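Local structure of DNA replication initiator (Cdc21/Cdc54) (Methanothermobacter thermautotrophicus, 1LTL) at residues 18-22 with 72-77; 118-123 with 212-218; 126-132 with 174-180; 134-140 with 162-168. The protein forms the zinc-binding N-terminal part of a protein that probably acts as the ATP-driven replicative MCM helicase. All blocks are in the same frame, centred on the assembly; numbering follows the deposited sequence.

Contact 1 of 4, residues 18-22 with 72-77; sequences FEEFF and AAQQAI
F18 and F22, one helical turn apart, reach across to A73 and A76 and show how alanines on one helix make room for aromatic rings from another. The F18 side chain meets its partners in order from CB outward: CB rests against the methyl of A76, with F18 CB to A76 CB 3.8 Å. CG then stands over the A73 backbone, 3.9 Å from A73 CA, and CD1 approaches the amide of the same residue. Farther out, CE1 and CZ both close on the A73 methyl, with F18 CZ to A73 CB 3.7 Å. That methyl sits almost exactly above the middle of the ring, a CH-pi contact with A73 CB 3.6 Å from the centroid. F22 uses its ring differently: with CG opposite its own carbonyl carbon (chi1 -72°), it is sandwiched between F21 CD2 over one face and I77 CG1 over the other, the latter 3.9 Å from the centroid. The A76 methyl meets the rim of F22 near the ring plane, while the aliphatic CG of E19 also touches the same methyl. A serine in place of F18 would probably uncover one side of the A73 methyl, leaving F22 as its aromatic neighbour here, and open a gap between the helices. No hydrogen bond or salt bridge spans the contact; it is mainly apolar packing, with ring carbons also against the A73 backbone. Helix 11-21 thus lies against helix 66-77 within the MCM N-terminal domain, with V46 and I44 of strand 43-47 touching F22 and I77, and I91 of strand 90-94 packing on A73.

Contact 2 of 4, residues 118-123 with 212-218; sequences GIVRKT and LTPGDIV
I119 and I217 lie side by side and point the same way, a non-hydrogen-bonded antiparallel pair in which I119 CG1 meets I217 CG1 at 3.9 Å. The other branch of I119 is put to separate use: CG2, opposite the backbone N about the first torsion (chi1 -63° for CG1), reaches the carbonyl oxygen of G215. V120 turns to the other side of the strand. Its CG2 crosses V218 at a slant, 4.0 Å from V218 CG2, and is also in contact with L212 CD1, while L182 of strand 175-185 closes over the same valine. P214 lies crosswise to T123, its CD near T123 OG1. An alanine in place of I119 loses CG1, CG2 and CD1, and would probably leave I217 CG1 without its apolar mate and G215 O without the methyl against it. The backbone fixes the register. G118 and V218 exchange two hydrogen bonds, with G118 N to V218 O at 3.1 Å, and V120 is held at both ends, its N donating to D216 O and its O receiving G215 N at 2.9 Å. The latter bond ties strand 113-137 to a type II turn, T213 to D216, whose third residue is the glycine. Main-chain bonds therefore set the alignment where strand 113-137 meets strand 217-229 in the OB domain, whereas apolar branches on two faces supply the packing, the V120 side buried and the isoleucine side more exposed.

Contact 3 of 4, residues 126-132 with 174-180; sequences IRPRIVK and SEFLDTQ
R127 and T179 face each other as an antiparallel pair and trade two main-chain hydrogen bonds, the shorter from T179 N to R127 O at 2.8 Å. At the far end the pairing slips by one residue: V131 N and K132 N both turn to E175 O, the first at 2.9 Å and the second by a weak bond, which is a classic beta bulge. E175 N answers by donating to K132 O. At the bulge itself K132 and E175 run alongside each other, and a bend at the third torsion of the lysine (chi3 -60°) sets NZ beside the carboxylate, a salt bridge of 3.6 Å from K132 NZ to E175 OE2. The R129 chain, extended from CG to NE, runs beside L177, whose CD2 sits over one face of the guanidinium, 4.1 Å from R129 NE. The charge itself is paired with E205, which also accepts a hydrogen bond from T179 OG1. Outside these polar groups, I130 CG1 rests over one face of the F176 ring, 3.8 Å from F176 CE2, and P128 CB comes up to CD2 of the ring at a slant. A second subunit adds to this side: its F235 meets the F176 ring edge-to-face, and its S107 bonds D178 OD1. I126 closes the other end, with CG1 against the amide of Q180. The buried arginine charge is thus likely to be balanced by a glutamate on the neighbouring strand 199-205, while the lysine-glutamate pair lies at the more exposed end of the contact, and F176, directed away from the face that carries R129, K132 and E175, helps join two subunits.

Contact 4 of 4, residues 134-140 with 162-168; sequences VFECRGC and CGGRSFR. With ZN (zinc ion), chain G.
C137 and C162 converge on one zinc ion through contrasting first torsions: SG of C137 stands opposite its backbone N (chi1 173°), whereas in C140 and C162 it is tucked between N and the carbonyl carbon (66° and 77°). The sulfurs of C137 and C162 bind the metal at 2.4 Å each, that of C140 at 2.6 Å, and C159 completes the site. G139 N donates to C137 SG at 3.2 Å, an N-H...S bond that probably eases the negative charge gathered on the thiolate. Next to the metal, C137 CB packs on F167 CE2, and its sulfur sits obliquely to the ring. Behind the site two main-chain bonds join E136 with R168, the straighter one from E136 N to R168 O at 2.7 Å, and R138 N adds a third to S166 O. On the opposite face of the strand pair from C137 and F167, E136 and R168 run side by side, with E136 OE1 over the centre of the guanidinium, 3.5 Å from R168 CZ; this long salt bridge works by charge alone, since no N-H points at the oxygen. R138 crosses R168 at about a right angle, its guanidinium laid over R168 CB, and the carboxylate of E136 may ease the closeness of the two cations. C140 packs on C140 of a third subunit, and R165 of a second bonds R138 O, placing this end at a subunit junction. Two CxxC pairs, C137/C140 at the end of strand 113-137 and C159/C162 in the loop before strand 167-169, form a Cys4 zinc site far from the chain centre.

Contact 1 is a buried, mainly apolar helix-helix contact in the N-terminal domain, whereas contacts 2, 3 and 4 are partly buried, all draw on strand 113-137 and add main-chain hydrogen bonding. Along that strand the chemistry changes: the part at 118-123 with 212-218 depends on backbone bonds and aliphatic packing, both 126-132 with 174-180 and 134-140 with 162-168 add ion pairs and meet other subunits, and the latter adds the zinc. Contacts 2 and 3 touch, as do 3 and 4, where S174 OG meets V134 N. Contact 1 approaches contact 3 to about 9 Å between nearest atoms without touching.

Contact 1 of 4, residues 18-22 with 72-77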
# COMPACT_ATOMS: atom_id res chain seq x y z
N PHE A 18 23.69 34.13 30.88
CA PHE A 18 24.06 33.17 31.91
C PHE A 18 25.55 32.88 31.94
O PHE A 18 26.16 32.81 33.00
CB PHE A 18 23.27 31.88 31.72
CG PHE A 18 22.07 31.77 32.60
CD1 PHE A 18 20.83 31.47 32.07
CD2 PHE A 18 22.18 31.98 33.97
CE1 PHE A 18 19.71 31.38 32.89
CE2 PHE A 18 21.07 31.89 34.79
CZ PHE A 18 19.83 31.59 34.25
N GLU A 19 26.14 32.70 30.76
CA GLU A 19 27.55 32.42 30.71
C GLU A 19 28.35 33.48 31.46
O GLU A 19 29.47 33.23 31.88
CB GLU A 19 28.03 32.34 29.27
CG GLU A 19 27.68 31.03 28.62
CD GLU A 19 28.41 30.81 27.32
OE1 GLU A 19 28.13 31.55 26.35
OE2 GLU A 19 29.27 29.90 27.27
N GLU A 20 27.76 34.65 31.64
CA GLU A 20 28.45 35.71 32.36
C GLU A 20 28.16 35.61 33.85
O GLU A 20 29.06 35.81 34.67
CB GLU A 20 28.04 37.08 31.83
CG GLU A 20 28.64 37.40 30.47
CD GLU A 20 28.09 38.69 29.88
OE1 GLU A 20 28.06 39.72 30.60
OE2 GLU A 20 27.70 38.67 28.69
N PHE A 21 26.93 35.30 34.21
CA PHE A 21 26.57 35.17 35.61
C PHE A 21 27.43 34.06 36.22
O PHE A 21 27.84 34.13 37.38
CB PHE A 21 25.10 34.80 35.76
CG PHE A 21 24.64 34.70 37.18
CD1 PHE A 21 24.31 35.84 37.90
CD2 PHE A 21 24.58 33.47 37.81
CE1 PHE A 21 23.92 35.75 39.23
CE2 PHE A 21 24.20 33.37 39.14
CZ PHE A 21 23.87 34.51 39.85
N PHE A 22 27.70 33.05 35.41
CA PHE A 22 28.50 31.91 35.83
C PHE A 22 30.01 32.16 35.68
O PHE A 22 30.83 31.27 35.92
CB PHE A 22 28.07 30.66 35.05
CG PHE A 22 26.72 30.12 35.47
CD1 PHE A 22 25.75 29.82 34.53
CD2 PHE A 22 26.43 29.91 36.82
CE1 PHE A 22 24.50 29.33 34.92
CE2 PHE A 22 25.19 29.42 37.22
CZ PHE A 22 24.23 29.13 36.26
N ALA A 72 18.97 26.76 29.97
CA ALA A 72 20.00 27.64 29.45
C ALA A 72 21.14 27.74 30.43
O ALA A 72 22.30 27.74 30.04
CB ALA A 72 19.42 29.02 29.18
N ALA A 73 20.79 27.85 31.70
CA ALA A 73 21.78 27.93 32.76
C ALA A 73 22.60 26.65 32.75
O ALA A 73 23.73 26.63 33.22
CB ALA A 73 21.10 28.13 34.11
N GLN A 74 22.04 25.57 32.22
CA GLN A 74 22.80 24.34 32.18
C GLN A 74 23.76 24.37 31.01
O GLN A 74 24.91 24.00 31.16
CB GLN A 74 21.89 23.13 32.06
CG GLN A 74 20.94 22.95 33.20
CD GLN A 74 20.15 21.68 33.07
OE1 GLN A 74 19.55 21.42 32.02
NE2 GLN A 74 20.14 20.88 34.12
N GLN A 75 23.30 24.81 29.85
CA GLN A 75 24.18 24.87 28.69
C GLN A 75 25.29 25.86 28.91
O GLN A 75 26.31 25.81 28.25
CB GLN A 75 23.41 25.27 27.43
CG GLN A 75 23.22 24.12 26.45
CD GLN A 75 24.51 23.72 25.75
OE1 GLN A 75 24.96 24.40 24.83
NE2 GLN A 75 25.11 22.61 26.19
N ALA A 76 25.08 26.79 29.83
CA ALA A 76 26.10 27.77 30.10
C ALA A 76 27.24 27.09 30.86
O ALA A 76 28.38 27.09 30.40
CB ALA A 76 25.53 28.92 30.92
N ILE A 77 26.93 26.50 32.00
CA ILE A 77 27.94 25.80 32.79
C ILE A 77 28.67 24.78 31.94
O ILE A 77 29.89 24.66 32.00
CB ILE A 77 27.31 25.10 33.99
CG1 ILE A 77 26.87 26.14 35.01
CG2 ILE A 77 28.30 24.13 34.61
CD1 ILE A 77 26.33 25.55 36.28

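Contact 2 of 4, residues 118-123 with 212-218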
# COMPACT_ATOMS: atom_id res chain seq x y z
N GLY A 118 3.97 24.76 52.93
CA GLY A 118 3.03 23.76 53.41
C GLY A 118 3.73 22.75 54.29
O GLY A 118 4.84 23.01 54.75
N ILE A 119 3.11 21.60 54.51
CA ILE A 119 3.72 20.58 55.35
C ILE A 119 3.71 19.20 54.70
O ILE A 119 2.65 18.67 54.35
CB ILE A 119 2.99 20.52 56.69
CG1 ILE A 119 3.16 21.86 57.40
CG2 ILE A 119 3.51 19.37 57.54
CD1 ILE A 119 2.35 22.00 58.68
N VAL A 120 4.88 18.60 54.55
CA VAL A 120 4.99 17.28 53.94
C VAL A 120 4.13 16.25 54.65
O VAL A 120 4.41 15.91 55.78
CB VAL A 120 6.41 16.77 53.96
CG1 VAL A 120 6.44 15.35 53.41
CG2 VAL A 120 7.29 17.69 53.14
N ARG A 121 3.12 15.74 53.98
CA ARG A 121 2.25 14.76 54.58
C ARG A 121 2.71 13.34 54.30
O ARG A 121 3.37 12.73 55.13
CB ARG A 121 0.82 14.96 54.09
CG ARG A 121 -0.23 14.09 54.77
CD ARG A 121 -1.44 13.84 53.85
NE ARG A 121 -2.18 15.06 53.48
CZ ARG A 121 -3.02 15.73 54.27
NH1 ARG A 121 -3.25 15.32 55.51
NH2 ARG A 121 -3.64 16.82 53.81
N LYS A 122 2.39 12.81 53.13
CA LYS A 122 2.77 11.44 52.79
C LYS A 122 3.94 11.36 51.82
O LYS A 122 3.98 12.10 50.84
CB LYS A 122 1.58 10.69 52.20
CG LYS A 122 1.91 9.29 51.70
CD LYS A 122 0.74 8.62 51.01
CE LYS A 122 1.20 7.38 50.22
NZ LYS A 122 0.21 6.93 49.17
N THR A 123 4.86 10.43 52.08
CA THR A 123 6.03 10.25 51.22
C THR A 123 6.07 8.88 50.53
O THR A 123 5.92 7.85 51.18
CB THR A 123 7.32 10.45 52.03
OG1 THR A 123 7.63 11.85 52.06
CG2 THR A 123 8.47 9.69 51.41
N LEU A 212 13.08 15.05 52.17
CA LEU A 212 12.05 15.48 53.10
C LEU A 212 11.33 14.32 53.73
O LEU A 212 11.40 13.19 53.24
CB LEU A 212 11.05 16.38 52.38
CG LEU A 212 11.69 17.56 51.65
CD1 LEU A 212 10.63 18.39 50.96
CD2 LEU A 212 12.46 18.38 52.63
N THR A 213 10.62 14.60 54.82
CA THR A 213 9.85 13.58 55.53
C THR A 213 8.62 14.15 56.21
O THR A 213 8.56 15.33 56.52
CB THR A 213 10.70 12.85 56.60
OG1 THR A 213 11.81 13.68 56.98
CG2 THR A 213 11.21 11.51 56.05
N PRO A 214 7.59 13.32 56.42
CA PRO A 214 6.38 13.80 57.07
C PRO A 214 6.66 14.79 58.19
O PRO A 214 7.67 14.69 58.90
CB PRO A 214 5.74 12.52 57.57
CG PRO A 214 6.03 11.58 56.44
CD PRO A 214 7.48 11.88 56.09
N GLY A 215 5.78 15.77 58.34
CA GLY A 215 5.93 16.77 59.38
C GLY A 215 6.76 17.98 58.98
O GLY A 215 6.46 19.10 59.37
N ASP A 216 7.79 17.75 58.18
CA ASP A 216 8.66 18.85 57.77
C ASP A 216 7.89 20.03 57.21
O ASP A 216 7.10 19.90 56.28
CB ASP A 216 9.65 18.35 56.73
CG ASP A 216 10.57 17.27 57.28
OD1 ASP A 216 10.13 16.51 58.17
OD2 ASP A 216 11.73 17.17 56.81
N ILE A 217 8.09 21.20 57.80
CA ILE A 217 7.43 22.38 57.30
C ILE A 217 8.38 22.94 56.27
O ILE A 217 9.51 23.31 56.62
CB ILE A 217 7.26 23.45 58.37
CG1 ILE A 217 6.28 22.96 59.43
CG2 ILE A 217 6.88 24.77 57.71
CD1 ILE A 217 6.87 21.93 60.35
N VAL A 218 7.92 23.02 55.02
CA VAL A 218 8.78 23.51 53.93
C VAL A 218 8.21 24.55 52.99
O VAL A 218 7.03 24.90 53.03
CB VAL A 218 9.24 22.36 53.05
CG1 VAL A 218 10.22 21.50 53.81
CG2 VAL A 218 8.04 21.54 52.62

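Contact 3 of 4, residues 126-132 with 174-180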
# COMPACT_ATOMS: atom_id res chain seq x y z
N ILE A 126 11.09 5.61 46.57
CA ILE A 126 11.93 6.16 45.52
C ILE A 126 12.03 5.13 44.39
O ILE A 126 12.32 3.97 44.66
CB ILE A 126 13.33 6.47 46.04
CG1 ILE A 126 13.25 7.43 47.23
CG2 ILE A 126 14.19 7.01 44.92
CD1 ILE A 126 12.86 6.73 48.57
N ARG A 127 11.74 5.53 43.15
CA ARG A 127 11.82 4.60 42.02
C ARG A 127 12.61 5.28 40.93
O ARG A 127 12.81 6.50 40.94
CB ARG A 127 10.46 4.27 41.41
CG ARG A 127 9.39 3.76 42.34
CD ARG A 127 7.98 3.90 41.71
NE ARG A 127 6.91 3.94 42.72
CZ ARG A 127 6.48 2.90 43.45
NH1 ARG A 127 7.04 1.69 43.29
NH2 ARG A 127 5.52 3.08 44.36
N PRO A 128 13.10 4.51 39.97
CA PRO A 128 13.84 5.23 38.93
C PRO A 128 12.90 5.58 37.75
O PRO A 128 11.74 5.14 37.70
CB PRO A 128 14.93 4.24 38.54
CG PRO A 128 14.29 2.91 38.82
CD PRO A 128 13.53 3.11 40.08
N ARG A 129 13.40 6.38 36.82
CA ARG A 129 12.63 6.74 35.65
C ARG A 129 13.64 7.04 34.56
O ARG A 129 14.75 7.45 34.84
CB ARG A 129 11.75 7.96 35.90
CG ARG A 129 12.36 9.30 35.49
CD ARG A 129 11.27 10.34 35.42
NE ARG A 129 11.78 11.72 35.47
CZ ARG A 129 12.47 12.31 34.50
NH1 ARG A 129 12.77 11.65 33.38
NH2 ARG A 129 12.85 13.57 34.64
N ILE A 130 13.26 6.84 33.31
CA ILE A 130 14.19 7.09 32.24
C ILE A 130 14.30 8.58 31.99
O ILE A 130 13.29 9.25 31.84
CB ILE A 130 13.74 6.40 30.95
CG1 ILE A 130 13.61 4.90 31.21
CG2 ILE A 130 14.71 6.69 29.84
CD1 ILE A 130 13.20 4.10 30.03
N VAL A 131 15.53 9.11 31.98
CA VAL A 131 15.72 10.53 31.71
C VAL A 131 16.17 10.68 30.29
O VAL A 131 15.82 11.64 29.63
CB VAL A 131 16.80 11.18 32.57
CG1 VAL A 131 16.22 11.64 33.89
CG2 VAL A 131 17.94 10.22 32.78
N LYS A 132 16.97 9.74 29.82
CA LYS A 132 17.46 9.80 28.45
C LYS A 132 17.13 8.47 27.82
O LYS A 132 17.80 7.48 28.07
CB LYS A 132 18.97 10.04 28.43
CG LYS A 132 19.56 10.32 27.05
CD LYS A 132 21.07 10.62 27.11
CE LYS A 132 21.37 11.88 27.98
NZ LYS A 132 22.84 12.08 28.31
N SER A 174 19.32 2.98 27.78
CA SER A 174 18.81 4.21 28.32
C SER A 174 19.35 4.54 29.71
O SER A 174 19.76 3.64 30.44
CB SER A 174 17.29 4.13 28.32
OG SER A 174 16.83 3.99 26.99
N GLU A 175 19.36 5.82 30.06
CA GLU A 175 19.85 6.27 31.36
C GLU A 175 18.70 6.54 32.31
O GLU A 175 17.72 7.17 31.94
CB GLU A 175 20.70 7.53 31.19
CG GLU A 175 22.09 7.29 30.57
CD GLU A 175 22.79 8.59 30.16
OE1 GLU A 175 22.75 9.58 30.93
OE2 GLU A 175 23.39 8.61 29.05
N PHE A 176 18.83 6.05 33.53
CA PHE A 176 17.80 6.24 34.53
C PHE A 176 18.13 7.35 35.50
O PHE A 176 19.18 7.97 35.43
CB PHE A 176 17.54 4.95 35.29
CG PHE A 176 16.87 3.90 34.47
CD1 PHE A 176 17.53 3.29 33.41
CD2 PHE A 176 15.54 3.56 34.71
CE1 PHE A 176 16.88 2.35 32.61
CE2 PHE A 176 14.89 2.62 33.90
CZ PHE A 176 15.56 2.02 32.85
N LEU A 177 17.23 7.58 36.44
CA LEU A 177 17.42 8.65 37.39
C LEU A 177 16.41 8.51 38.52
O LEU A 177 15.26 8.19 38.28
CB LEU A 177 17.24 9.95 36.62
CG LEU A 177 16.95 11.24 37.35
CD1 LEU A 177 17.88 12.31 36.80
CD2 LEU A 177 15.49 11.61 37.17
N ASP A 178 16.83 8.74 39.76
CA ASP A 178 15.88 8.55 40.86
C ASP A 178 14.82 9.64 40.97
O ASP A 178 15.11 10.83 40.87
CB ASP A 178 16.62 8.38 42.17
CG ASP A 178 17.47 7.12 42.20
OD1 ASP A 178 16.91 6.00 42.01
OD2 ASP A 178 18.70 7.26 42.40
N THR A 179 13.59 9.21 41.20
CA THR A 179 12.45 10.12 41.30
C THR A 179 11.62 9.78 42.54
O THR A 179 11.61 8.65 43.00
CB THR A 179 11.57 9.99 40.03
OG1 THR A 179 10.92 11.25 39.76
CG2 THR A 179 10.51 8.90 40.21
N GLN A 180 10.92 10.76 43.09
CA GLN A 180 10.13 10.49 44.27
C GLN A 180 8.94 11.40 44.38
O GLN A 180 8.99 12.56 43.98
CB GLN A 180 10.97 10.61 45.52
CG GLN A 180 10.17 10.47 46.77
CD GLN A 180 11.06 10.52 47.97
OE1 GLN A 180 12.16 11.07 47.90
NE2 GLN A 180 10.61 9.94 49.07

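Contact 4 of 4, residues 134-140 with 162-168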
# COMPACT_ATOMS: atom_id res chain seq x y z
N VAL A 134 16.81 5.89 24.74
CA VAL A 134 17.48 5.66 23.48
C VAL A 134 16.58 4.83 22.59
O VAL A 134 16.09 3.79 23.00
CB VAL A 134 18.81 4.94 23.71
CG1 VAL A 134 19.41 4.53 22.39
CG2 VAL A 134 19.75 5.86 24.46
N PHE A 135 16.36 5.29 21.37
CA PHE A 135 15.51 4.54 20.48
C PHE A 135 16.25 4.02 19.26
O PHE A 135 17.23 4.61 18.80
CB PHE A 135 14.34 5.38 19.97
CG PHE A 135 13.45 5.93 21.05
CD1 PHE A 135 13.79 7.09 21.72
CD2 PHE A 135 12.26 5.31 21.37
CE1 PHE A 135 12.96 7.62 22.67
CE2 PHE A 135 11.41 5.84 22.33
CZ PHE A 135 11.76 6.99 22.98
N GLU A 136 15.75 2.90 18.75
CA GLU A 136 16.30 2.30 17.54
C GLU A 136 15.26 2.61 16.47
O GLU A 136 14.08 2.28 16.60
CB GLU A 136 16.42 0.80 17.69
CG GLU A 136 16.89 0.09 16.44
CD GLU A 136 16.68 -1.42 16.52
OE1 GLU A 136 15.52 -1.89 16.37
OE2 GLU A 136 17.68 -2.15 16.74
N CYS A 137 15.70 3.29 15.43
CA CYS A 137 14.82 3.60 14.33
C CYS A 137 14.54 2.32 13.55
O CYS A 137 15.46 1.68 13.06
CB CYS A 137 15.47 4.62 13.42
SG CYS A 137 14.47 4.87 11.97
N ARG A 138 13.27 1.95 13.41
CA ARG A 138 12.92 0.74 12.70
C ARG A 138 13.13 0.85 11.21
O ARG A 138 13.00 -0.12 10.49
CB ARG A 138 11.49 0.36 13.03
CG ARG A 138 11.35 0.06 14.49
CD ARG A 138 9.99 -0.47 14.86
NE ARG A 138 10.14 -1.59 15.79
CZ ARG A 138 9.27 -1.90 16.75
NH1 ARG A 138 8.16 -1.17 16.91
NH2 ARG A 138 9.49 -2.96 17.54
N GLY A 139 13.47 2.05 10.77
CA GLY A 139 13.70 2.26 9.36
C GLY A 139 15.11 1.96 8.92
O GLY A 139 15.29 1.29 7.91
N CYS A 140 16.10 2.43 9.67
CA CYS A 140 17.49 2.23 9.32
C CYS A 140 18.29 1.64 10.45
O CYS A 140 19.50 1.55 10.37
CB CYS A 140 18.13 3.54 8.90
SG CYS A 140 18.24 4.72 10.23
N CYS A 162 16.85 8.79 7.74
CA CYS A 162 16.12 8.09 6.71
C CYS A 162 14.66 8.47 6.55
O CYS A 162 13.98 7.98 5.65
CB CYS A 162 16.21 6.60 6.94
SG CYS A 162 15.15 6.03 8.23
N GLY A 163 14.17 9.35 7.42
CA GLY A 163 12.79 9.78 7.34
C GLY A 163 11.83 8.85 8.06
O GLY A 163 10.62 9.04 8.03
N GLY A 164 12.37 7.86 8.75
CA GLY A 164 11.50 6.92 9.44
C GLY A 164 10.63 7.57 10.49
O GLY A 164 10.96 8.63 11.01
N ARG A 165 9.50 6.96 10.81
CA ARG A 165 8.65 7.53 11.82
C ARG A 165 8.32 6.51 12.89
O ARG A 165 7.56 6.79 13.82
CB ARG A 165 7.38 8.08 11.19
CG ARG A 165 7.58 9.43 10.57
CD ARG A 165 6.31 9.92 9.97
NE ARG A 165 6.42 11.27 9.45
CZ ARG A 165 7.16 11.64 8.41
NH1 ARG A 165 7.88 10.75 7.76
NH2 ARG A 165 7.14 12.90 7.98
N SER A 166 8.91 5.34 12.79
CA SER A 166 8.64 4.30 13.76
C SER A 166 9.90 3.93 14.55
O SER A 166 10.94 3.68 13.97
CB SER A 166 8.06 3.11 13.01
OG SER A 166 7.95 1.98 13.86
N PHE A 167 9.79 3.92 15.88
CA PHE A 167 10.93 3.61 16.71
C PHE A 167 10.66 2.55 17.76
O PHE A 167 9.52 2.31 18.14
CB PHE A 167 11.42 4.86 17.43
CG PHE A 167 11.72 5.99 16.52
CD1 PHE A 167 10.70 6.79 16.04
CD2 PHE A 167 13.01 6.22 16.09
CE1 PHE A 167 10.97 7.79 15.14
CE2 PHE A 167 13.27 7.22 15.18
CZ PHE A 167 12.25 8.01 14.71
N ARG A 168 11.74 1.92 18.22
CA ARG A 168 11.69 0.90 19.25
C ARG A 168 12.60 1.37 20.38
O ARG A 168 13.76 1.72 20.15
CB ARG A 168 12.20 -0.43 18.71
CG ARG A 168 12.05 -1.58 19.69
CD ARG A 168 13.29 -2.45 19.73
NE ARG A 168 13.25 -3.50 18.72
CZ ARG A 168 14.25 -4.35 18.49
NH1 ARG A 168 15.40 -4.28 19.18
NH2 ARG A 168 14.11 -5.28 17.55
ZN ZN G . 16.04 5.99 10.49